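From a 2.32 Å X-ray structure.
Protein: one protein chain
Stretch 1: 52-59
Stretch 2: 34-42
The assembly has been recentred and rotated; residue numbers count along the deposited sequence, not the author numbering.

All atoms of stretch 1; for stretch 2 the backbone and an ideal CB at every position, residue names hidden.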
# COMPACT_ATOMS: atom_id res chain seq x y z
N ARG A 52 3.59 -7.12 -0.78
CA ARG A 52 2.18 -6.90 -0.49
C ARG A 52 2.00 -5.69 0.39
O ARG A 52 2.77 -5.51 1.33
CB ARG A 52 1.59 -8.10 0.24
CG ARG A 52 1.76 -9.36 -0.52
CD ARG A 52 1.39 -10.58 0.31
NE ARG A 52 1.94 -11.77 -0.32
CZ ARG A 52 1.83 -13.00 0.15
NH1 ARG A 52 2.38 -14.01 -0.51
NH2 ARG A 52 1.19 -13.21 1.29
N ALA A 53 0.98 -4.90 0.10
CA ALA A 53 0.64 -3.71 0.88
C ALA A 53 -0.60 -4.08 1.68
O ALA A 53 -1.61 -4.55 1.11
CB ALA A 53 0.33 -2.57 -0.04
N MET A 54 -0.56 -3.85 2.98
CA MET A 54 -1.70 -4.20 3.83
C MET A 54 -2.08 -3.01 4.72
O MET A 54 -1.60 -2.90 5.82
CB MET A 54 -1.33 -5.42 4.70
CG MET A 54 -0.85 -6.64 3.90
SD MET A 54 -0.34 -8.08 4.86
CE MET A 54 -1.73 -8.24 6.01
N PRO A 55 -2.95 -2.11 4.23
CA PRO A 55 -3.36 -0.94 5.04
C PRO A 55 -4.59 -1.20 5.89
O PRO A 55 -5.42 -2.01 5.52
CB PRO A 55 -3.62 0.13 3.98
CG PRO A 55 -4.23 -0.68 2.89
CD PRO A 55 -3.40 -1.96 2.83
N ALA A 56 -4.70 -0.51 7.01
CA ALA A 56 -5.85 -0.66 7.89
C ALA A 56 -6.03 0.49 8.87
O ALA A 56 -5.07 1.16 9.24
CB ALA A 56 -5.76 -1.98 8.67
N HIS A 57 -7.25 0.69 9.32
CA HIS A 57 -7.57 1.74 10.26
C HIS A 57 -8.50 1.19 11.35
O HIS A 57 -9.57 0.61 11.03
CB HIS A 57 -8.27 2.87 9.52
CG HIS A 57 -8.80 3.95 10.41
ND1 HIS A 57 -9.89 4.72 10.06
CD2 HIS A 57 -8.40 4.40 11.62
CE1 HIS A 57 -10.13 5.60 11.02
NE2 HIS A 57 -9.24 5.42 11.98
N LEU A 58 -8.10 1.36 12.62
CA LEU A 58 -8.92 0.96 13.78
C LEU A 58 -8.19 1.31 15.08
O LEU A 58 -7.01 1.66 15.07
CB LEU A 58 -9.23 -0.54 13.79
CG LEU A 58 -8.10 -1.40 14.35
CD1 LEU A 58 -8.57 -2.86 14.60
CD2 LEU A 58 -6.94 -1.36 13.36
N MET A 59 -8.91 1.21 16.19
CA MET A 59 -8.34 1.49 17.49
C MET A 59 -7.65 2.83 17.55
O MET A 59 -6.76 3.04 18.37
CB MET A 59 -7.34 0.39 17.86
CG MET A 59 -7.91 -1.00 17.72
SD MET A 59 -6.69 -2.23 18.05
CE MET A 59 -7.69 -3.54 18.70
N UNK A 34 -17.95 -3.37 11.98
CA UNK A 34 -17.78 -2.24 11.10
C UNK A 34 -16.97 -1.10 11.68
O UNK A 34 -16.86 -0.06 11.05
CB UNK A 34 -19.16 -1.72 10.69
N UNK A 35 -16.42 -1.25 12.87
CA UNK A 35 -15.63 -0.17 13.45
C UNK A 35 -14.14 -0.18 13.05
O UNK A 35 -13.29 0.39 13.73
CB UNK A 35 -15.74 -0.24 14.97
N UNK A 36 -13.83 -0.85 11.95
CA UNK A 36 -12.46 -0.91 11.43
C UNK A 36 -12.57 -0.84 9.93
O UNK A 36 -13.55 -1.27 9.33
CB UNK A 36 -11.72 -2.17 11.88
N UNK A 37 -11.55 -0.29 9.30
CA UNK A 37 -11.57 -0.17 7.87
C UNK A 37 -10.38 -1.01 7.34
O UNK A 37 -9.29 -1.01 7.92
CB UNK A 37 -11.49 1.29 7.43
N UNK A 38 -10.60 -1.78 6.28
CA UNK A 38 -9.51 -2.58 5.74
C UNK A 38 -9.66 -2.97 4.28
O UNK A 38 -10.51 -3.79 3.93
CB UNK A 38 -9.36 -3.85 6.58
N UNK A 39 -8.85 -2.36 3.40
CA UNK A 39 -8.92 -2.69 1.98
C UNK A 39 -8.24 -4.02 1.74
O UNK A 39 -7.49 -4.52 2.57
CB UNK A 39 -8.28 -1.60 1.13
N UNK A 40 -8.52 -4.64 0.59
CA UNK A 40 -7.91 -5.92 0.20
C UNK A 40 -6.38 -5.70 0.12
O UNK A 40 -5.92 -4.57 -0.07
CB UNK A 40 -8.47 -6.42 -1.13
N UNK A 41 -5.59 -6.77 0.27
CA UNK A 41 -4.15 -6.64 0.17
C UNK A 41 -3.81 -6.35 -1.30
O UNK A 41 -4.54 -6.76 -2.20
CB UNK A 41 -3.44 -7.90 0.68
N UNK A 42 -2.71 -5.64 -1.54
CA UNK A 42 -2.33 -5.35 -2.91
C UNK A 42 -1.05 -6.07 -3.18
O UNK A 42 -0.11 -6.00 -2.39
CB UNK A 42 -2.19 -3.85 -3.16

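The two stretches run antiparallel.

Position 34 has nothing of stretch 1 within reach. Its positive phi of 71° favours glycine, and Gly34 is found. At 35 the ideal CB is also free of stretch 1, so a long polar chain would do; Lys35 leads away, while its backbone O receives a hydrogen bond from a water that also accepts one from Met59 N.

At 36 the ideal CB lies 3.5 Å from Leu58 CB and 3.6 Å from His57 O, which suits a small apolar group. Ala36 fits, its CB resting 3.6 Å from Leu58 CB.

At 37 the backbone pairs with His57: the N at 37 donates to His57 O (2.8 Å) and His57 N donates to the O at 37 (3.0 Å). CA-to-CB points sideways, and the His57 ring lies close by, so a polar chain or another of moderate length could line its edge. Gln37, extended with chi1 and chi2 both t, reaches the ring edge near its plane.

The ideal CB at 38 is 4.5 Å from Pro55 O and 4.6 Å from Ala56 CB, a loose, mixed setting open to many types. Met38 passes Pro55 O at 4.0 Å with its CG, and then its end leads away.

Position 39 has phi -77° and psi 163°, values a proline accepts, and its ideal CB is 4.5 Å from Pro55 CG. An apolar residue would suit. Pro39 places its CD 4.1 Å from Pro55 CG, an apolar contact, and a water donates to both Pro39 O and Pro55 O. At 40, phi -61° again permits proline, and CB points away from stretch 1; Pro40 makes little contact.

At 41 the ideal CB lies 3.8 Å from Ala53 O and 4.3 Å from Met54 CG, so a chain with a long aliphatic part could run beside Met54; the charge on Arg52 might favour an acid. Lys41 uses its methylenes instead: its CE is 3.7 Å from Met54 CE, and its NZ donates to a water that also accepts from Arg52 NH2.

Position 42 pairs with Ala53: the N at 42 donates to Ala53 O (3.1 Å), and Ala53 N to the O at 42 (2.9 Å). Extended angles and Ala53 CB 4.2 Å from the ideal CB suit a beta-branched apolar residue. Val42 lies on the same sheet face as Ala53, with their CB atoms 4.2 Å apart.

Stretch 2, residues 34-42: GKAQMPPKV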
# COMPACT_ATOMS: atom_id res chain seq x y z
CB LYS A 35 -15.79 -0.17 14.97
CG LYS A 35 -17.21 0.14 15.38
CD LYS A 35 -17.40 0.05 16.88
CE LYS A 35 -18.87 0.24 17.26
NZ LYS A 35 -18.95 0.36 18.73
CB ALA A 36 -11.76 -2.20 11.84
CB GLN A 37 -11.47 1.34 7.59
CG GLN A 37 -11.49 1.84 6.16
CD GLN A 37 -11.38 3.39 6.12
OE1 GLN A 37 -10.72 4.01 6.99
NE2 GLN A 37 -12.00 4.00 5.12
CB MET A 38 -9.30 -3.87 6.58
CG MET A 38 -8.18 -4.78 6.09
SD MET A 38 -7.99 -6.31 7.00
CE MET A 38 -9.46 -7.12 6.50
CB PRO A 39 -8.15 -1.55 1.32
CG PRO A 39 -8.42 -0.39 2.24
CD PRO A 39 -8.22 -1.04 3.59
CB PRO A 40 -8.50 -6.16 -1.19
CG PRO A 40 -9.84 -5.48 -1.12
CD PRO A 40 -9.53 -4.21 -0.40
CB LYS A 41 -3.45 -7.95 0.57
CG LYS A 41 -3.80 -8.51 1.91
CD LYS A 41 -3.08 -9.85 2.13
CE LYS A 41 -3.39 -10.39 3.52
NZ LYS A 41 -2.64 -11.63 3.82
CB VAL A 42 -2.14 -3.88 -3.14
CG1 VAL A 42 -1.81 -3.62 -4.60
CG2 VAL A 42 -3.40 -3.16 -2.76
O HOH W 1 -11.65 1.41 15.64
O HOH W 2 -5.28 -4.64 4.13
O HOH W 3 0.20 -11.81 3.69
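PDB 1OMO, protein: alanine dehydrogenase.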